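Local coordinates for large exoprotein involved in heme utilization or adhesion (Yersinia kristensenii ATCC 33638, PDB 5E3E), which is the C-terminal toxin domain of a contact-dependent growth inhibition protein, a member of the RNase A superfamily that probably cleaves RNA and is bound here by its immunity protein, at residues B[15-20]-B[76-81]; B[49-54]-B[62-67]; B[92-97]-B[107-112]. All blocks are in the same frame, centred on the assembly; numbering follows the deposited sequence.

Contact 1: B[15-20]-B[76-81]; sequences ELLNRV and ISVSRG
The carbonyl oxygen of V20 sits over the centre of one face of the R80 guanidinium, 3.0 Å from V20 O to R80 CZ, while R19 O stands oblique to the group. This is helix-on-sheet packing of the RNase A-like fold: helix 15-19 runs over strand 76-79 at a crossing angle of -31°, its axis 8.0 Å away. Because V20 O meets the face, none of the guanidinium nitrogens bonds to it; NH1 donates to G23 O and V25 O and NH2 to S21 O, which fix the plane of the group in the loop after the helix. R80 also packs on Y78 of the CdiI immunity protein. Beneath the helix the contact is apolar. V78 is its hub, among L16, L17 and V20: its CG2, placed between backbone N and carbonyl carbon (the other branch CG1 at chi1 -61°), rises to L16 CB at 3.7 Å and V20 CG2 at 4.0 Å. L17 comes across V78 at about a right angle, with L17 CD2 3.8 Å from V78 CB. Farther back, L16 CD1 touches I76 CD1 at 3.7 Å. At the guanidinium end a water donates to V20 O (3.0 Å) and accepts from G81 N (2.9 Å).

Contact 2: B[49-54]-B[62-67]; sequences QAKIDS and GYLEID
K51 leaves the helix with CG anti to the backbone N (chi1 -167°) and stays extended through every later torsion, a straight chain that carries NZ over to the backbone of strand 63-68. L64 answers from the strand with its own CG anti to N; its CD1 meets the lysine and its CD2 meets I52. The lysine and leucine chains cross obliquely, K51 CE lying 4.0 Å from L64 CD1. Beyond that point K51 NZ donates to E65 O at 3.0 Å, approaching at a C=O...N angle of 154° and tilted from the carbonyl plane. A water accepts from K51 NZ and from D67 N, giving the ammonium a second, water-mediated link to the strand, two residues further on. The carboxylates of E65 and D67 are not in contact with the ammonium, D67 OD2 lying 5.0 Å from K51 NZ. E65 instead forms a salt bridge with R15 of the CdiI immunity protein, and D67 one with R92.

On the buried side L64 CD2 presses on the helix backbone, 3.9 Å from I52 CA, and I52 crosses L64 at about a right angle. I52 CG1 also looks toward I66 CG2, a looser contact. I45 of helix 34-47 packs against both I52 and I66. Helix 49-54 and strand 63-67 run almost exactly antiparallel, at 174°, so the arrangement is a helix followed by an antiparallel strand that packs back against it, here on the antiparallel sheet of the RNase A-like domain.

Contact 3: B[92-97]-B[107-112]; sequences RIIIAR and IITGYP
I94 O takes two backbone N-H groups at once, from I108 N at 2.8 Å and, more weakly, from T109 N at 3.3 Å: a classic beta bulge that shifts the register by one residue between I94 and I95. The extra residue, I108, has helix-like backbone angles (-81°/-51°), and its side chain folds over A96, with A96 CB 3.7 Å from I108 CG1. Past the bulge the pairing is regular. T109 O receives I94 N at 2.8 Å in a nearly straight bond (177° at the hydrogen), and R92 and Y111 form a two-bond hydrogen-bonded pair. G110 stands opposite I93 where the strands come closest, its CA 3.1 Å from R92 O; I93 CD1 lies 4.1 Å from G110 CA.

On the sheet face bearing I93, I95 and I107, isoleucine branches mesh, with I93 CG2 4.0 Å from I107 CG2, and T41 of helix 34-47 covers I93 and I107. R92, T109 and Y111 lie on the other face, which meets the CdiI immunity protein: their polar ends bind D74, D21 and Q20 of that chain, and a water joins R92 NH1 to Y111 OH. Together these features make a bulged antiparallel beta hairpin, central to the RNase A-like sheet and part of its immunity-protein interface.

All three contacts reach one antiparallel sheet. Contact 3, the hairpin of strands 86-97 and 105-113, lies nearest the centre of the chain. Contact 2 adjoins it, with centres 10 Å apart, because strand 63-68 pairs with strand 86-97; I66 O and I93 N, 2.9 Å apart, probably form one of the joining hydrogen bonds. Contact 1 sits beyond the chain's centre, 28 Å from contact 2 and 20 Å from contact 3 between centres, on strand 75-79, which also neighbours strand 86-97. Along the sequence, contact 2 falls between the two segments of contact 1, and contact 3 follows both. Strand 86-97 thus links the two helix-covered ends, and CdiI touches all three contacts.

Contact 1: B[15-20]-B[76-81]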
loop_
_atom_site.group_PDB
_atom_site.type_symbol
_atom_site.label_atom_id
_atom_site.label_comp_id
_atom_site.label_asym_id
_atom_site.label_seq_id
_atom_site.Cartn_x
_atom_site.Cartn_y
_atom_site.Cartn_z
ATOM N N GLU B 15 -9.504 13.488 12.177
ATOM C CA GLU B 15 -9.349 13.315 10.715
ATOM C C GLU B 15 -9.096 11.874 10.373
ATOM O O GLU B 15 -9.769 11.322 9.497
ATOM C CB GLU B 15 -8.242 14.214 10.170
ATOM C CG GLU B 15 -8.644 15.685 10.212
ATOM C CD GLU B 15 -7.526 16.725 9.957
ATOM O OE1 GLU B 15 -6.347 16.576 10.412
ATOM O OE2 GLU B 15 -7.898 17.764 9.302
ATOM N N LEU B 16 -8.172 11.233 11.087
ATOM C CA LEU B 16 -7.847 9.826 10.800
ATOM C C LEU B 16 -9.026 8.909 11.096
ATOM O O LEU B 16 -9.351 8.026 10.289
ATOM C CB LEU B 16 -6.603 9.383 11.571
ATOM C CG LEU B 16 -5.350 10.207 11.265
ATOM C CD1 LEU B 16 -4.257 9.600 12.094
ATOM C CD2 LEU B 16 -4.982 10.165 9.791
ATOM N N LEU B 17 -9.731 9.178 12.193
ATOM C CA LEU B 17 -10.876 8.379 12.577
ATOM C C LEU B 17 -12.009 8.511 11.593
ATOM O O LEU B 17 -12.741 7.557 11.345
ATOM C CB LEU B 17 -11.321 8.667 14.029
ATOM C CG LEU B 17 -10.407 8.072 15.110
ATOM C CD1 LEU B 17 -10.702 8.669 16.489
ATOM C CD2 LEU B 17 -10.526 6.569 15.165
ATOM N N ASN B 18 -12.168 9.687 11.004
ATOM C CA ASN B 18 -13.154 9.840 9.969
ATOM C C ASN B 18 -12.856 8.972 8.726
ATOM O O ASN B 18 -13.754 8.403 8.136
ATOM C CB ASN B 18 -13.243 11.320 9.596
ATOM C CG ASN B 18 -14.386 11.603 8.644
ATOM O OD1 ASN B 18 -14.169 11.866 7.469
ATOM N ND2 ASN B 18 -15.592 11.405 9.112
ATOM N N ARG B 19 -11.596 8.861 8.344
ATOM C CA ARG B 19 -11.233 8.030 7.185
ATOM C C ARG B 19 -11.566 6.558 7.393
ATOM O O ARG B 19 -11.957 5.861 6.441
ATOM C CB ARG B 19 -9.758 8.163 6.890
ATOM C CG ARG B 19 -9.330 9.551 6.471
ATOM C CD ARG B 19 -7.829 9.588 6.335
ATOM N NE ARG B 19 -7.392 10.934 6.011
ATOM C CZ ARG B 19 -6.129 11.325 5.869
ATOM N NH1 ARG B 19 -5.118 10.483 5.979
ATOM N NH2 ARG B 19 -5.882 12.591 5.596
ATOM N N VAL B 20 -11.436 6.060 8.621
ATOM C CA VAL B 20 -11.715 4.650 8.882
ATOM C C VAL B 20 -13.168 4.358 9.244
ATOM O O VAL B 20 -13.492 3.223 9.580
ATOM C CB VAL B 20 -10.800 4.028 9.939
ATOM C CG1 VAL B 20 -9.373 4.055 9.457
ATOM C CG2 VAL B 20 -10.952 4.693 11.299
ATOM N N ILE B 76 1.182 8.084 14.260
ATOM C CA ILE B 76 0.006 7.461 14.832
ATOM C C ILE B 76 -0.791 6.746 13.747
ATOM O O ILE B 76 -0.708 7.084 12.562
ATOM C CB ILE B 76 -0.914 8.449 15.580
ATOM C CG1 ILE B 76 -1.385 9.584 14.656
ATOM C CG2 ILE B 76 -0.190 8.973 16.829
ATOM C CD1 ILE B 76 -2.448 10.491 15.230
ATOM N N SER B 77 -1.577 5.787 14.213
ATOM C CA SER B 77 -2.447 4.997 13.361
ATOM C C SER B 77 -3.739 4.678 14.072
ATOM O O SER B 77 -3.754 4.453 15.268
ATOM C CB SER B 77 -1.749 3.711 12.942
ATOM O OG SER B 77 -2.568 2.928 12.066
ATOM N N VAL B 78 -4.818 4.652 13.302
ATOM C CA VAL B 78 -6.091 4.163 13.754
ATOM C C VAL B 78 -6.597 3.104 12.767
ATOM O O VAL B 78 -6.260 3.112 11.582
ATOM C CB VAL B 78 -7.136 5.284 13.926
ATOM C CG1 VAL B 78 -6.655 6.284 14.982
ATOM C CG2 VAL B 78 -7.450 5.970 12.608
ATOM N N SER B 79 -7.432 2.224 13.301
ATOM C CA SER B 79 -8.008 1.102 12.543
ATOM C C SER B 79 -9.535 1.043 12.649
ATOM O O SER B 79 -10.107 1.390 13.671
ATOM C CB SER B 79 -7.411 -0.223 13.073
ATOM O OG SER B 79 -6.068 -0.332 12.620
ATOM N N ARG B 80 -10.179 0.579 11.585
ATOM C CA ARG B 80 -11.625 0.415 11.561
ATOM C C ARG B 80 -12.119 -0.414 12.734
ATOM O O ARG B 80 -11.484 -1.381 13.137
ATOM C CB ARG B 80 -12.058 -0.242 10.230
ATOM C CG ARG B 80 -13.544 -0.175 9.971
ATOM C CD ARG B 80 -13.865 -0.585 8.535
ATOM N NE ARG B 80 -13.339 0.427 7.634
ATOM C CZ ARG B 80 -14.045 1.454 7.161
ATOM N NH1 ARG B 80 -13.455 2.337 6.370
ATOM N NH2 ARG B 80 -15.336 1.596 7.468
ATOM N N GLY B 81 -13.233 -0.006 13.314
ATOM C CA GLY B 81 -13.838 -0.774 14.394
ATOM C C GLY B 81 -13.449 -0.343 15.791
ATOM O O GLY B 81 -14.036 -0.819 16.763
HETATM O O HOH W 1 -14.454 2.506 12.367
#

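Contact 2: B[49-54]-B[62-67]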
loop_
_atom_site.group_PDB
_atom_site.type_symbol
_atom_site.label_atom_id
_atom_site.label_comp_id
_atom_site.label_asym_id
_atom_site.label_seq_id
_atom_site.Cartn_x
_atom_site.Cartn_y
_atom_site.Cartn_z
ATOM N N GLN B 49 18.919 2.518 -1.058
ATOM C CA GLN B 49 19.436 3.145 -2.268
ATOM C C GLN B 49 19.817 2.108 -3.310
ATOM O O GLN B 49 19.669 2.359 -4.509
ATOM C CB GLN B 49 20.632 4.051 -1.953
ATOM C CG GLN B 49 21.024 4.964 -3.106
ATOM C CD GLN B 49 19.897 5.891 -3.513
ATOM O OE1 GLN B 49 19.348 6.613 -2.684
ATOM N NE2 GLN B 49 19.530 5.857 -4.790
ATOM N N ALA B 50 20.278 0.944 -2.854
ATOM C CA ALA B 50 20.601 -0.171 -3.758
ATOM C C ALA B 50 19.373 -0.688 -4.503
ATOM O O ALA B 50 19.415 -0.912 -5.717
ATOM C CB ALA B 50 21.260 -1.309 -2.974
ATOM N N LYS B 51 18.294 -0.895 -3.755
ATOM C CA LYS B 51 16.984 -1.262 -4.289
ATOM C C LYS B 51 16.409 -0.196 -5.275
ATOM O O LYS B 51 15.831 -0.538 -6.315
ATOM C CB LYS B 51 16.052 -1.457 -3.097
ATOM C CG LYS B 51 14.735 -2.125 -3.346
ATOM C CD LYS B 51 13.980 -2.236 -2.037
ATOM C CE LYS B 51 12.548 -2.662 -2.273
ATOM N NZ LYS B 51 11.826 -2.755 -0.970
ATOM N N ILE B 52 16.569 1.085 -4.956
ATOM C CA ILE B 52 16.117 2.154 -5.845
ATOM C C ILE B 52 16.940 2.142 -7.151
ATOM O O ILE B 52 16.396 2.317 -8.257
ATOM C CB ILE B 52 16.250 3.537 -5.180
ATOM C CG1 ILE B 52 15.262 3.666 -4.010
ATOM C CG2 ILE B 52 16.004 4.655 -6.184
ATOM C CD1 ILE B 52 15.587 4.809 -3.067
ATOM N N ASP B 53 18.246 1.957 -6.999
ATOM C CA ASP B 53 19.168 1.973 -8.152
ATOM C C ASP B 53 18.855 0.837 -9.109
ATOM O O ASP B 53 18.811 1.058 -10.307
ATOM C CB ASP B 53 20.642 1.922 -7.696
ATOM C CG ASP B 53 21.143 3.259 -7.132
ATOM O OD1 ASP B 53 20.468 4.313 -7.299
ATOM O OD2 ASP B 53 22.242 3.254 -6.519
ATOM N N SER B 54 18.615 -0.360 -8.585
ATOM C CA SER B 54 18.200 -1.501 -9.426
ATOM C C SER B 54 16.859 -1.255 -10.082
ATOM O O SER B 54 16.667 -1.612 -11.238
ATOM C CB SER B 54 18.086 -2.787 -8.604
ATOM O OG SER B 54 19.313 -3.066 -7.954
ATOM N N GLY B 62 5.691 0.323 -12.305
ATOM C CA GLY B 62 5.200 1.691 -12.189
ATOM C C GLY B 62 5.636 2.384 -10.912
ATOM O O GLY B 62 5.825 3.619 -10.899
ATOM N N TYR B 63 5.763 1.608 -9.842
ATOM C CA TYR B 63 6.071 2.140 -8.499
ATOM C C TYR B 63 7.092 1.261 -7.813
ATOM O O TYR B 63 7.314 0.123 -8.231
ATOM C CB TYR B 63 4.786 2.208 -7.640
ATOM C CG TYR B 63 3.715 3.026 -8.313
ATOM C CD1 TYR B 63 2.835 2.446 -9.233
ATOM C CD2 TYR B 63 3.665 4.406 -8.143
ATOM C CE1 TYR B 63 1.881 3.201 -9.904
ATOM C CE2 TYR B 63 2.720 5.178 -8.802
ATOM C CZ TYR B 63 1.826 4.589 -9.679
ATOM O OH TYR B 63 0.877 5.329 -10.385
ATOM N N LEU B 64 7.641 1.765 -6.722
ATOM C CA LEU B 64 8.511 0.997 -5.830
ATOM C C LEU B 64 8.175 1.328 -4.368
ATOM O O LEU B 64 8.074 2.488 -3.982
ATOM C CB LEU B 64 9.983 1.298 -6.096
ATOM C CG LEU B 64 11.013 0.545 -5.215
ATOM C CD1 LEU B 64 11.133 -0.926 -5.596
ATOM C CD2 LEU B 64 12.356 1.226 -5.301
ATOM N N GLU B 65 8.015 0.274 -3.587
ATOM C CA GLU B 65 7.814 0.348 -2.133
ATOM C C GLU B 65 9.157 0.347 -1.429
ATOM O O GLU B 65 9.990 -0.528 -1.689
ATOM C CB GLU B 65 7.044 -0.910 -1.693
ATOM C CG GLU B 65 6.918 -1.112 -0.189
ATOM C CD GLU B 65 6.289 -2.443 0.187
ATOM O OE1 GLU B 65 5.685 -3.129 -0.699
ATOM O OE2 GLU B 65 6.368 -2.779 1.413
ATOM N N ILE B 66 9.377 1.291 -0.511
ATOM C CA ILE B 66 10.549 1.246 0.309
ATOM C C ILE B 66 10.093 1.396 1.738
ATOM O O ILE B 66 9.310 2.282 2.056
ATOM C CB ILE B 66 11.613 2.296 -0.053
ATOM C CG1 ILE B 66 11.078 3.698 0.069
ATOM C CG2 ILE B 66 12.112 2.062 -1.491
ATOM C CD1 ILE B 66 12.147 4.769 0.151
ATOM N N ASP B 67 10.574 0.502 2.575
ATOM C CA ASP B 67 10.129 0.432 3.957
ATOM C C ASP B 67 11.205 0.930 4.887
ATOM O O ASP B 67 12.400 0.965 4.541
ATOM C CB ASP B 67 9.664 -0.992 4.278
ATOM C CG ASP B 67 8.424 -1.392 3.457
ATOM O OD1 ASP B 67 7.400 -0.680 3.540
ATOM O OD2 ASP B 67 8.473 -2.386 2.712
HETATM O O HOH W 2 12.262 -1.628 1.843
#

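Contact 3: B[92-97]-B[107-112]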
loop_
_atom_site.group_PDB
_atom_site.type_symbol
_atom_site.label_atom_id
_atom_site.label_comp_id
_atom_site.label_asym_id
_atom_site.label_seq_id
_atom_site.Cartn_x
_atom_site.Cartn_y
_atom_site.Cartn_z
ATOM N N ARG B 92 6.305 3.447 5.364
ATOM C CA ARG B 92 6.392 2.962 3.992
ATOM C C ARG B 92 6.342 4.198 3.155
ATOM O O ARG B 92 5.510 5.074 3.367
ATOM C CB ARG B 92 5.229 2.035 3.660
ATOM C CG ARG B 92 5.209 1.512 2.219
ATOM C CD ARG B 92 4.061 0.529 1.958
ATOM N NE ARG B 92 4.259 -0.622 2.846
ATOM C CZ ARG B 92 3.322 -1.197 3.590
ATOM N NH1 ARG B 92 2.055 -0.811 3.541
ATOM N NH2 ARG B 92 3.663 -2.210 4.369
ATOM N N ILE B 93 7.232 4.244 2.172
ATOM C CA ILE B 93 7.237 5.294 1.173
ATOM C C ILE B 93 6.983 4.662 -0.177
ATOM O O ILE B 93 7.499 3.588 -0.446
ATOM C CB ILE B 93 8.633 6.000 1.119
ATOM C CG1 ILE B 93 9.121 6.439 2.523
ATOM C CG2 ILE B 93 8.614 7.146 0.133
ATOM C CD1 ILE B 93 8.222 7.273 3.318
ATOM N N ILE B 94 6.200 5.306 -1.031
ATOM C CA ILE B 94 5.990 4.798 -2.384
ATOM C C ILE B 94 6.570 5.808 -3.341
ATOM O O ILE B 94 6.191 6.991 -3.282
ATOM C CB ILE B 94 4.491 4.604 -2.725
ATOM C CG1 ILE B 94 3.788 3.641 -1.752
ATOM C CG2 ILE B 94 4.306 4.114 -4.174
ATOM C CD1 ILE B 94 4.475 2.330 -1.584
ATOM N N ILE B 95 7.448 5.352 -4.229
ATOM C CA ILE B 95 8.028 6.211 -5.260
ATOM C C ILE B 95 7.641 5.740 -6.647
ATOM O O ILE B 95 7.186 4.617 -6.835
ATOM C CB ILE B 95 9.555 6.330 -5.127
ATOM C CG1 ILE B 95 10.272 5.009 -5.451
ATOM C CG2 ILE B 95 9.909 6.815 -3.748
ATOM C CD1 ILE B 95 11.777 5.155 -5.583
ATOM N N ALA B 96 7.772 6.635 -7.602
ATOM C CA ALA B 96 7.524 6.275 -8.983
ATOM C C ALA B 96 8.627 6.796 -9.861
ATOM O O ALA B 96 9.163 7.875 -9.627
ATOM C CB ALA B 96 6.202 6.829 -9.441
ATOM N N ARG B 97 8.959 6.034 -10.899
ATOM C CA ARG B 97 10.012 6.424 -11.813
ATOM C C ARG B 97 9.557 7.703 -12.522
ATOM O O ARG B 97 8.441 7.755 -13.039
ATOM C CB ARG B 97 10.267 5.293 -12.815
ATOM C CG ARG B 97 11.583 5.401 -13.575
ATOM C CD ARG B 97 11.753 4.260 -14.565
ATOM N NE ARG B 97 11.667 2.947 -13.926
ATOM C CZ ARG B 97 10.552 2.218 -13.853
ATOM N NH1 ARG B 97 10.574 1.046 -13.249
ATOM N NH2 ARG B 97 9.433 2.646 -14.406
ATOM N N ILE B 107 8.413 11.036 -5.088
ATOM C CA ILE B 107 7.717 10.441 -3.972
ATOM C C ILE B 107 6.204 10.611 -4.173
ATOM O O ILE B 107 5.650 11.734 -4.237
ATOM C CB ILE B 107 8.150 11.087 -2.647
ATOM C CG1 ILE B 107 9.636 10.802 -2.405
ATOM C CG2 ILE B 107 7.321 10.543 -1.499
ATOM C CD1 ILE B 107 10.231 11.741 -1.387
ATOM N N ILE B 108 5.525 9.483 -4.282
ATOM C CA ILE B 108 4.087 9.503 -4.515
ATOM C C ILE B 108 3.369 9.744 -3.206
ATOM O O ILE B 108 2.508 10.602 -3.117
ATOM C CB ILE B 108 3.616 8.175 -5.125
ATOM C CG1 ILE B 108 4.269 8.016 -6.516
ATOM C CG2 ILE B 108 2.110 8.127 -5.253
ATOM C CD1 ILE B 108 3.869 9.057 -7.556
ATOM N N THR B 109 3.721 8.951 -2.203
ATOM C CA THR B 109 3.162 9.147 -0.853
ATOM C C THR B 109 4.005 8.392 0.155
ATOM O O THR B 109 4.987 7.741 -0.197
ATOM C CB THR B 109 1.680 8.688 -0.785
ATOM O OG1 THR B 109 1.054 9.144 0.430
ATOM C CG2 THR B 109 1.548 7.222 -0.940
ATOM N N GLY B 110 3.634 8.533 1.415
ATOM C CA GLY B 110 4.292 7.765 2.463
ATOM C C GLY B 110 3.564 7.983 3.777
ATOM O O GLY B 110 2.890 8.978 3.951
ATOM N N TYR B 111 3.725 7.034 4.704
ATOM C CA TYR B 111 3.029 7.098 5.976
ATOM C C TYR B 111 3.521 6.038 6.935
ATOM O O TYR B 111 4.140 5.047 6.522
ATOM C CB TYR B 111 1.523 6.926 5.796
ATOM C CG TYR B 111 1.078 5.888 4.758
ATOM C CD1 TYR B 111 1.174 4.514 5.000
ATOM C CD2 TYR B 111 0.560 6.312 3.549
ATOM C CE1 TYR B 111 0.754 3.591 4.028
ATOM C CE2 TYR B 111 0.116 5.423 2.596
ATOM C CZ TYR B 111 0.217 4.069 2.848
ATOM O OH TYR B 111 -0.248 3.248 1.871
ATOM N N PRO B 112 3.201 6.204 8.221
ATOM C CA PRO B 112 3.618 5.169 9.178
ATOM C C PRO B 112 2.869 3.861 8.947
ATOM O O PRO B 112 1.727 3.888 8.450
ATOM C CB PRO B 112 3.236 5.754 10.526
ATOM C CG PRO B 112 3.141 7.235 10.317
ATOM C CD PRO B 112 2.711 7.418 8.888
HETATM O O HOH W 3 0.681 0.708 1.449
#